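Probable WRKY transcription factor 52 (Arabidopsis thaliana, PDB 4C6S) acts, through a chain that includes this TIR domain, as a W-box-binding transcription factor and as a disease resistance protein that pairs with RPS4 to recognise bacterial effectors. Local coordinates at residues E5-C9 and I33-V37; S60-P65 and F78-L82; L64-P70 and S101-W107. One frame throughout, in Å; residues are numbered along the deposited sequence.

Contact 1. Residues E5-C9 and I33-V37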
loop_
_atom_site.group_PDB
_atom_site.type_symbol
_atom_site.label_atom_id
_atom_site.label_comp_id
_atom_site.label_asym_id
_atom_site.label_seq_id
_atom_site.Cartn_x
_atom_site.Cartn_y
_atom_site.Cartn_z
ATOM N N GLU A 5 3.572 -26.104 10.669
ATOM C CA GLU A 5 3.368 -24.675 10.448
ATOM C C GLU A 5 2.629 -24.415 9.148
ATOM O O GLU A 5 3.225 -24.426 8.074
ATOM C CB GLU A 5 4.704 -23.933 10.419
ATOM C CG GLU A 5 5.186 -23.461 11.778
ATOM C CD GLU A 5 6.698 -23.500 11.900
ATOM O OE1 GLU A 5 7.380 -23.567 10.854
ATOM O OE2 GLU A 5 7.204 -23.474 13.042
ATOM N N GLU A 6 1.328 -24.185 9.247
ATOM C CA GLU A 6 0.545 -23.852 8.072
ATOM C C GLU A 6 0.938 -22.453 7.610
ATOM O O GLU A 6 1.279 -21.595 8.430
ATOM C CB GLU A 6 -0.949 -23.918 8.392
ATOM C CG GLU A 6 -1.794 -24.518 7.277
ATOM C CD GLU A 6 -1.521 -25.993 7.069
ATOM O OE1 GLU A 6 -1.424 -26.726 8.073
ATOM O OE2 GLU A 6 -1.406 -26.420 5.901
ATOM N N PHE A 7 0.909 -22.225 6.301
ATOM C CA PHE A 7 1.257 -20.912 5.780
ATOM C C PHE A 7 0.346 -20.504 4.635
ATOM O O PHE A 7 -0.365 -21.335 4.065
ATOM C CB PHE A 7 2.712 -20.889 5.322
ATOM C CG PHE A 7 2.981 -21.726 4.100
ATOM C CD1 PHE A 7 3.280 -23.075 4.220
ATOM C CD2 PHE A 7 2.943 -21.158 2.834
ATOM C CE1 PHE A 7 3.536 -23.845 3.094
ATOM C CE2 PHE A 7 3.194 -21.914 1.712
ATOM C CZ PHE A 7 3.492 -23.266 1.841
ATOM N N VAL A 8 0.393 -19.220 4.288
ATOM C CA VAL A 8 -0.447 -18.673 3.246
ATOM C C VAL A 8 0.395 -18.389 2.017
ATOM O O VAL A 8 1.529 -17.925 2.136
ATOM C CB VAL A 8 -1.102 -17.356 3.725
ATOM C CG1 VAL A 8 -1.861 -16.674 2.583
ATOM C CG2 VAL A 8 -2.009 -17.626 4.909
ATOM N N CYS A 9 -0.133 -18.680 0.831
ATOM C CA CYS A 9 0.558 -18.260 -0.382
ATOM C C CYS A 9 -0.244 -17.174 -1.068
ATOM O O CYS A 9 -1.389 -17.398 -1.432
ATOM C CB CYS A 9 0.768 -19.426 -1.346
ATOM S SG CYS A 9 1.626 -18.942 -2.873
ATOM N N ILE A 33 1.136 -15.101 10.969
ATOM C CA ILE A 33 0.791 -16.012 9.893
ATOM C C ILE A 33 1.889 -16.031 8.836
ATOM O O ILE A 33 2.063 -15.069 8.089
ATOM C CB ILE A 33 -0.558 -15.632 9.258
ATOM C CG1 ILE A 33 -1.687 -15.748 10.288
ATOM C CG2 ILE A 33 -0.857 -16.504 8.063
ATOM C CD1 ILE A 33 -3.002 -15.150 9.797
ATOM N N ASN A 34 2.632 -17.133 8.784
ATOM C CA ASN A 34 3.707 -17.275 7.811
ATOM C C ASN A 34 3.141 -17.199 6.405
ATOM O O ASN A 34 2.037 -17.699 6.144
ATOM C CB ASN A 34 4.411 -18.607 7.998
ATOM C CG ASN A 34 4.996 -18.755 9.378
ATOM O OD1 ASN A 34 5.476 -17.785 9.964
ATOM N ND2 ASN A 34 4.960 -19.971 9.910
ATOM N N ASN A 35 3.875 -16.567 5.496
ATOM C CA ASN A 35 3.357 -16.424 4.136
ATOM C C ASN A 35 4.468 -16.239 3.120
ATOM O O ASN A 35 5.591 -15.843 3.469
ATOM C CB ASN A 35 2.309 -15.297 4.046
ATOM C CG ASN A 35 2.914 -13.907 4.214
ATOM O OD1 ASN A 35 3.247 -13.231 3.229
ATOM N ND2 ASN A 35 3.063 -13.473 5.462
ATOM N N VAL A 36 4.172 -16.572 1.868
ATOM C CA VAL A 36 5.128 -16.356 0.796
ATOM C C VAL A 36 4.354 -15.719 -0.338
ATOM O O VAL A 36 3.119 -15.798 -0.386
ATOM C CB VAL A 36 5.786 -17.664 0.313
ATOM C CG1 VAL A 36 6.482 -18.370 1.464
ATOM C CG2 VAL A 36 4.739 -18.570 -0.309
ATOM N N VAL A 37 5.072 -15.067 -1.245
ATOM C CA VAL A 37 4.410 -14.397 -2.362
ATOM C C VAL A 37 4.913 -15.012 -3.659
ATOM O O VAL A 37 6.118 -15.227 -3.826
ATOM C CB VAL A 37 4.679 -12.872 -2.364
ATOM C CG1 VAL A 37 4.073 -12.240 -3.591
ATOM C CG2 VAL A 37 4.083 -12.219 -1.126
HETATM O O HOH W 1 1.914 -19.537 10.073
#
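Val8 and Asn35 face each other as a parallel bridge pair, their CA atoms 4.5 Å apart, and Cys9 with Val36 continues the pairing where strands 8-12 and 35-39 come together. Val8 bonds through both its backbone N and its backbone O: the N gives a hydrogen bond to Asn34 O, while the O receives Val36 N at 3.0 Å, the donor lying almost on the line of the C=O bond. The same Val8 O also takes a CA-H...O contact from Asn35. Just ahead of the first bridge pair, water 1 spans the two segments, donating to Glu6 O at 2.7 Å and accepting from Asn34 N.

Beta-branched Val8, Ile33 and Val36 suit the strands, with compact methyls turned to either face. On the Val8 side, its CG2 meets CG2 of Ile33 at 3.5 Å, and Leu28 of helix 20-30 packs against both residues. On the other face Val36 CG2 touches Cys9 SG at 4.1 Å and comes obliquely to Phe7 CE2. The Phe7 ring reaches this methyl because CG sits between the backbone N and carbonyl carbon (chi1 69°). Asn35 shares the face of Val8 but turns its amide off the partner strand: ND2 bonds back to Ile33 O at 3.2 Å, nearly straight and in the carbonyl plane, and OD1 bonds to Ser25 OG.

Both polar ends of Asn35 are therefore satisfied, which fixes the rotation of its amide. Two backbone hydrogen bonds, with Val8-Ile33 and Val36-Cys9/Phe7 packing, thus join the outermost strand of the parallel TIR sheet within this chain to its neighbour.

Contact 2. Residues S60-P65 and F78-L82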
loop_
_atom_site.group_PDB
_atom_site.type_symbol
_atom_site.label_atom_id
_atom_site.label_comp_id
_atom_site.label_asym_id
_atom_site.label_seq_id
_atom_site.Cartn_x
_atom_site.Cartn_y
_atom_site.Cartn_z
ATOM N N SER A 60 -4.651 -20.208 -0.028
ATOM C CA SER A 60 -4.162 -19.561 -1.235
ATOM C C SER A 60 -4.932 -18.266 -1.429
ATOM O O SER A 60 -6.145 -18.283 -1.640
ATOM C CB SER A 60 -4.358 -20.502 -2.432
ATOM O OG SER A 60 -3.936 -19.904 -3.641
ATOM N N VAL A 61 -4.239 -17.135 -1.319
ATOM C CA VAL A 61 -4.879 -15.836 -1.527
ATOM C C VAL A 61 -4.488 -15.331 -2.908
ATOM O O VAL A 61 -3.324 -14.987 -3.134
ATOM C CB VAL A 61 -4.415 -14.817 -0.496
ATOM C CG1 VAL A 61 -5.036 -13.439 -0.794
ATOM C CG2 VAL A 61 -4.766 -15.273 0.907
ATOM N N MET A 62 -5.447 -15.297 -3.834
ATOM C CA MET A 62 -5.178 -14.831 -5.190
ATOM C C MET A 62 -5.531 -13.359 -5.278
ATOM O O MET A 62 -6.699 -12.995 -5.140
ATOM C CB MET A 62 -6.014 -15.616 -6.200
ATOM C CG MET A 62 -5.658 -17.103 -6.207
ATOM S SD MET A 62 -6.543 -18.094 -7.431
ATOM C CE MET A 62 -6.216 -17.171 -8.888
ATOM N N VAL A 63 -4.524 -12.512 -5.459
ATOM C CA VAL A 63 -4.770 -11.084 -5.633
ATOM C C VAL A 63 -4.839 -10.821 -7.114
ATOM O O VAL A 63 -3.856 -10.996 -7.844
ATOM C CB VAL A 63 -3.668 -10.238 -5.004
ATOM C CG1 VAL A 63 -3.919 -8.766 -5.315
ATOM C CG2 VAL A 63 -3.637 -10.480 -3.502
ATOM N N LEU A 64 -6.024 -10.438 -7.575
ATOM C CA LEU A 64 -6.318 -10.421 -8.998
ATOM C C LEU A 64 -6.273 -9.001 -9.513
ATOM O O LEU A 64 -6.608 -8.066 -8.775
ATOM C CB LEU A 64 -7.703 -11.023 -9.247
ATOM C CG LEU A 64 -7.785 -12.493 -8.822
ATOM C CD1 LEU A 64 -9.220 -12.921 -8.572
ATOM C CD2 LEU A 64 -7.138 -13.387 -9.874
ATOM N N PRO A 65 -5.827 -8.826 -10.771
ATOM C CA PRO A 65 -5.783 -7.492 -11.386
ATOM C C PRO A 65 -7.179 -7.086 -11.838
ATOM O O PRO A 65 -7.565 -7.275 -12.993
ATOM C CB PRO A 65 -4.851 -7.689 -12.582
ATOM C CG PRO A 65 -5.034 -9.135 -12.966
ATOM C CD PRO A 65 -5.304 -9.877 -11.673
ATOM N N PHE A 78 -3.738 -17.134 -13.957
ATOM C CA PHE A 78 -4.190 -17.583 -12.641
ATOM C C PHE A 78 -4.749 -19.009 -12.597
ATOM O O PHE A 78 -4.771 -19.619 -11.530
ATOM C CB PHE A 78 -5.161 -16.570 -12.030
ATOM C CG PHE A 78 -4.474 -15.332 -11.490
ATOM C CD1 PHE A 78 -3.977 -15.306 -10.192
ATOM C CD2 PHE A 78 -4.294 -14.214 -12.291
ATOM C CE1 PHE A 78 -3.341 -14.171 -9.669
ATOM C CE2 PHE A 78 -3.642 -13.076 -11.793
ATOM C CZ PHE A 78 -3.164 -13.056 -10.476
ATOM N N ALA A 79 -5.182 -19.546 -13.737
ATOM C CA ALA A 79 -5.620 -20.942 -13.773
ATOM C C ALA A 79 -4.548 -21.865 -13.191
ATOM O O ALA A 79 -4.861 -22.822 -12.488
ATOM C CB ALA A 79 -5.976 -21.379 -15.192
ATOM N N LYS A 80 -3.283 -21.571 -13.484
ATOM C CA LYS A 80 -2.188 -22.404 -13.002
ATOM C C LYS A 80 -2.023 -22.311 -11.484
ATOM O O LYS A 80 -1.444 -23.211 -10.873
ATOM C CB LYS A 80 -0.878 -22.044 -13.708
ATOM C CG LYS A 80 -0.364 -20.645 -13.387
ATOM C CD LYS A 80 0.833 -20.295 -14.264
ATOM C CE LYS A 80 1.593 -19.101 -13.705
ATOM N NZ LYS A 80 1.366 -17.842 -14.454
ATOM N N VAL A 81 -2.536 -21.237 -10.879
ATOM C CA VAL A 81 -2.499 -21.116 -9.428
ATOM C C VAL A 81 -3.592 -21.968 -8.783
ATOM O O VAL A 81 -3.335 -22.713 -7.833
ATOM C CB VAL A 81 -2.644 -19.649 -8.960
ATOM C CG1 VAL A 81 -2.692 -19.594 -7.447
ATOM C CG2 VAL A 81 -1.478 -18.828 -9.465
ATOM N N LEU A 82 -4.808 -21.861 -9.306
ATOM C CA LEU A 82 -5.945 -22.575 -8.732
ATOM C C LEU A 82 -5.800 -24.087 -8.892
ATOM O O LEU A 82 -6.264 -24.856 -8.045
ATOM C CB LEU A 82 -7.260 -22.104 -9.361
ATOM C CG LEU A 82 -8.517 -22.733 -8.756
ATOM C CD1 LEU A 82 -8.616 -22.376 -7.284
ATOM C CD2 LEU A 82 -9.774 -22.322 -9.501
HETATM O O HOH W 2 -4.311 -22.255 -5.073
#
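Apolar packing carries most of this contact, with Phe78 of the helix set against Leu64 and Pro65 of the strand, and Val81 against Met62. The clearest piece is a CH-pi contact: the methyl CD2 of Leu64 stands 3.6 Å from the centroid of the Phe78 ring, only 8° off the ring normal, so it rests squarely over one face. A branched leucine can send one methyl to the ring in this way. Pro65 and Phe78 point at each other, with Pro65 CD coming obliquely to Phe78 CE2 at 3.6 Å, and the rigid proline ring offers a compact apolar surface. The unbranched thioether chain of Met62 slides past Val81, its CG and SD each 4.1 Å from Val81 CG1; the placement of its terminal methyl beside Phe78 is doubtful.

The polar interactions are few and lie at the Ser60 end. Ser60 OG donates to water 2 at 2.8 Å, and this water donates in turn to Val81 O. A small hydroxyl therefore suits its buried place, because the water links it to the helix backbone. No direct hydrogen bond joins the two segments. Within the helix, Phe78 O accepts from both Val81 N and Leu82 N.

Strand 60-65 and helix 78-82 run nearly antiparallel, at 168°, with axes 10.2 Å apart, as expected in a beta-alpha-beta unit whose next strand is 92-98. Val61 and Val63 point away from this helix and meet Val8 and Ile10 of strand 8-12 respectively. Trp74 packs on Met62 from the start of helix 74-82, and Val73 in the preceding loop touches Pro65 and Phe78.

Contact 3. Residues L64-P70 and S101-W107. With SO4 (sulfate ion), chain D.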
loop_
_atom_site.group_PDB
_atom_site.type_symbol
_atom_site.label_atom_id
_atom_site.label_comp_id
_atom_site.label_asym_id
_atom_site.label_seq_id
_atom_site.Cartn_x
_atom_site.Cartn_y
_atom_site.Cartn_z
ATOM N N LEU A 64 -6.024 -10.438 -7.575
ATOM C CA LEU A 64 -6.318 -10.421 -8.998
ATOM C C LEU A 64 -6.273 -9.001 -9.513
ATOM O O LEU A 64 -6.608 -8.066 -8.775
ATOM C CB LEU A 64 -7.703 -11.023 -9.247
ATOM C CG LEU A 64 -7.785 -12.493 -8.822
ATOM C CD1 LEU A 64 -9.220 -12.921 -8.572
ATOM C CD2 LEU A 64 -7.138 -13.387 -9.874
ATOM N N PRO A 65 -5.827 -8.826 -10.771
ATOM C CA PRO A 65 -5.783 -7.492 -11.386
ATOM C C PRO A 65 -7.179 -7.086 -11.838
ATOM O O PRO A 65 -7.565 -7.275 -12.993
ATOM C CB PRO A 65 -4.851 -7.689 -12.582
ATOM C CG PRO A 65 -5.034 -9.135 -12.966
ATOM C CD PRO A 65 -5.304 -9.877 -11.673
ATOM N N GLY A 66 -7.933 -6.519 -10.904
ATOM C CA GLY A 66 -9.349 -6.297 -11.114
ATOM C C GLY A 66 -9.708 -5.269 -12.157
ATOM O O GLY A 66 -10.853 -5.233 -12.612
ATOM N N ASN A 67 -8.748 -4.427 -12.537
ATOM C CA ASN A 67 -8.982 -3.439 -13.598
ATOM C C ASN A 67 -8.942 -4.063 -14.994
ATOM O O ASN A 67 -9.333 -3.429 -15.980
ATOM C CB ASN A 67 -7.934 -2.328 -13.517
ATOM C CG ASN A 67 -8.157 -1.382 -12.339
ATOM O OD1 ASN A 67 -8.975 -1.645 -11.459
ATOM N ND2 ASN A 67 -7.421 -0.273 -12.326
ATOM N N CYS A 68 -8.456 -5.300 -15.076
ATOM C CA CYS A 68 -8.268 -5.968 -16.365
ATOM C C CYS A 68 -9.391 -6.949 -16.678
ATOM O O CYS A 68 -10.006 -7.511 -15.784
ATOM C CB CYS A 68 -6.937 -6.720 -16.405
ATOM S SG CYS A 68 -5.502 -5.732 -15.945
ATOM N N ASP A 69 -9.628 -7.155 -17.968
ATOM C CA ASP A 69 -10.630 -8.112 -18.438
ATOM C C ASP A 69 -10.220 -9.525 -18.007
ATOM O O ASP A 69 -9.141 -10.003 -18.379
ATOM C CB ASP A 69 -10.721 -8.025 -19.960
ATOM C CG ASP A 69 -11.852 -8.863 -20.552
ATOM O OD1 ASP A 69 -12.422 -9.744 -19.861
ATOM O OD2 ASP A 69 -12.163 -8.629 -21.739
ATOM N N PRO A 70 -11.070 -10.195 -17.207
ATOM C CA PRO A 70 -10.722 -11.550 -16.755
ATOM C C PRO A 70 -10.468 -12.503 -17.922
ATOM O O PRO A 70 -9.726 -13.474 -17.753
ATOM C CB PRO A 70 -11.959 -11.997 -15.956
ATOM C CG PRO A 70 -13.038 -10.972 -16.246
ATOM C CD PRO A 70 -12.319 -9.707 -16.594
ATOM N N SER A 101 -10.331 0.756 -10.521
ATOM C CA SER A 101 -11.294 0.872 -11.607
ATOM C C SER A 101 -11.741 -0.527 -11.993
ATOM O O SER A 101 -11.537 -0.972 -13.129
ATOM C CB SER A 101 -10.655 1.594 -12.788
ATOM O OG SER A 101 -11.639 2.088 -13.678
ATOM N N LEU A 102 -12.356 -1.219 -11.035
ATOM C CA LEU A 102 -12.679 -2.641 -11.177
ATOM C C LEU A 102 -13.686 -2.904 -12.273
ATOM O O LEU A 102 -14.681 -2.178 -12.417
ATOM C CB LEU A 102 -13.270 -3.203 -9.886
ATOM C CG LEU A 102 -12.450 -3.344 -8.617
ATOM C CD1 LEU A 102 -13.264 -4.089 -7.570
ATOM C CD2 LEU A 102 -11.142 -4.068 -8.911
ATOM N N LEU A 103 -13.421 -3.948 -13.050
ATOM C CA LEU A 103 -14.432 -4.508 -13.934
ATOM C C LEU A 103 -15.155 -5.511 -13.042
ATOM O O LEU A 103 -14.965 -6.721 -13.155
ATOM C CB LEU A 103 -13.772 -5.209 -15.121
ATOM C CG LEU A 103 -12.991 -4.264 -16.029
ATOM C CD1 LEU A 103 -12.395 -5.000 -17.235
ATOM C CD2 LEU A 103 -13.880 -3.123 -16.484
ATOM N N ARG A 104 -15.965 -4.987 -12.125
ATOM C CA ARG A 104 -16.454 -5.785 -11.006
ATOM C C ARG A 104 -17.394 -6.900 -11.452
ATOM O O ARG A 104 -17.207 -8.055 -11.071
ATOM C CB ARG A 104 -17.151 -4.882 -9.983
ATOM C CG ARG A 104 -17.501 -5.578 -8.685
ATOM C CD ARG A 104 -18.235 -4.627 -7.749
ATOM N NE ARG A 104 -17.694 -3.268 -7.828
ATOM C CZ ARG A 104 -16.758 -2.765 -7.022
ATOM N NH1 ARG A 104 -16.230 -3.499 -6.046
ATOM N NH2 ARG A 104 -16.349 -1.512 -7.195
ATOM N N ASP A 105 -18.410 -6.558 -12.235
ATOM C CA ASP A 105 -19.374 -7.570 -12.675
ATOM C C ASP A 105 -18.712 -8.681 -13.488
ATOM O O ASP A 105 -19.057 -9.859 -13.349
ATOM C CB ASP A 105 -20.486 -6.932 -13.499
ATOM C CG ASP A 105 -21.343 -5.987 -12.688
ATOM O OD1 ASP A 105 -21.354 -6.124 -11.447
ATOM O OD2 ASP A 105 -22.006 -5.119 -13.299
ATOM N N GLN A 106 -17.769 -8.298 -14.343
ATOM C CA GLN A 106 -17.011 -9.273 -15.128
ATOM C C GLN A 106 -16.210 -10.233 -14.260
ATOM O O GLN A 106 -16.188 -11.444 -14.508
ATOM C CB GLN A 106 -16.091 -8.554 -16.125
ATOM C CG GLN A 106 -16.829 -7.748 -17.188
ATOM C CD GLN A 106 -16.985 -6.276 -16.846
ATOM O OE1 GLN A 106 -17.132 -5.897 -15.679
ATOM N NE2 GLN A 106 -16.954 -5.433 -17.871
ATOM N N TRP A 107 -15.546 -9.703 -13.240
ATOM C CA TRP A 107 -14.759 -10.549 -12.352
ATOM C C TRP A 107 -15.630 -11.409 -11.449
ATOM O O TRP A 107 -15.287 -12.546 -11.163
ATOM C CB TRP A 107 -13.784 -9.714 -11.515
ATOM C CG TRP A 107 -12.483 -9.522 -12.215
ATOM C CD1 TRP A 107 -12.037 -8.392 -12.842
ATOM C CD2 TRP A 107 -11.477 -10.519 -12.419
ATOM N NE1 TRP A 107 -10.804 -8.621 -13.406
ATOM C CE2 TRP A 107 -10.436 -9.920 -13.156
ATOM C CE3 TRP A 107 -11.350 -11.857 -12.034
ATOM C CZ2 TRP A 107 -9.274 -10.614 -13.514
ATOM C CZ3 TRP A 107 -10.199 -12.544 -12.388
ATOM C CH2 TRP A 107 -9.181 -11.922 -13.123
HETATM S S SO4 D . -4.598 -3.619 -11.064
HETATM O O1 SO4 D . -4.451 -2.287 -10.478
HETATM O O2 SO4 D . -3.828 -4.550 -10.233
HETATM O O3 SO4 D . -4.046 -3.619 -12.416
HETATM O O4 SO4 D . -6.020 -3.984 -11.153
HETATM O O HOH W 3 -10.449 -1.008 -15.681
#
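Trp107 offers its indole to residues 64-70 on both faces and at one edge. Pro70 CB lies over the six-membered ring, 3.7 Å from its centroid and 5° off the normal, a CH-pi contact to which a compact, rigid proline ring is well suited. Leu64 takes the opposite face, with CB offset toward the rim and CD1 4.0 Å from Trp107 CZ3. At the edge Trp107 NE1 donates to Cys68 O at 2.7 Å. This bond is bent, with an N-H...O angle of 135°, and the acceptor is tilted from the ring plane. Held on two faces and through its N-H, the indole has little room to turn.

The turn from Pro65 to Cys68, type I, presents its backbone to the start of helix 104-113. Gly66 O accepts from Leu103 N at 2.9 Å, and a residue without a side chain suits this place because Leu102 CD2 packs on its CA. Asn67 extends the join: its OD1 takes a hydrogen bond from Ser101 N, the donor well off the carbonyl plane, while ND2 binds Asp100 OD1. The amide is thus used at both ends, and it is brought to the loop by CG lying beside the backbone N (chi1 -73°). Water 3 adds a link, donating to both Asn67 O and Ser101 O. Leu103, the N-cap residue, lays CD1 against the backbone of Cys68 and Asp69 at 3.6 Å.

A sulfate, probably from the crystallisation liquor, accepts a hydrogen bond from Asn67 N and forms a salt bridge with Arg104. The contact joins the loops that follow two neighbouring parallel strands of the TIR domain, 59-65 and 92-98, at the N-terminal end of helix 104-113. Leu97 of strand 92-98 and Val73 also touch Trp107.

In the fold
From the N terminus, contact 1 closes a loop that leaves strand 8-12, runs through helices 14-17 and 20-30 and returns on strand 35-39, at one edge of the parallel sheet. It closes before contact 2 opens. Contacts 1 and 2 meet through the sheet, where strands 8-12 and 59-65 are neighbours and Val8 packs on Val61. Contact 2 closes the excursion from strand 59-65 to helix 74-82. Contact 3, sharing Leu64 and Pro65, closes a longer loop that runs through that helix and strand 92-98 to helix 104-113, so contacts 2 and 3 cross along the chain. Contacts 1 and 3 lie on opposite sides of the chain's centre, their centres about 26 Å apart.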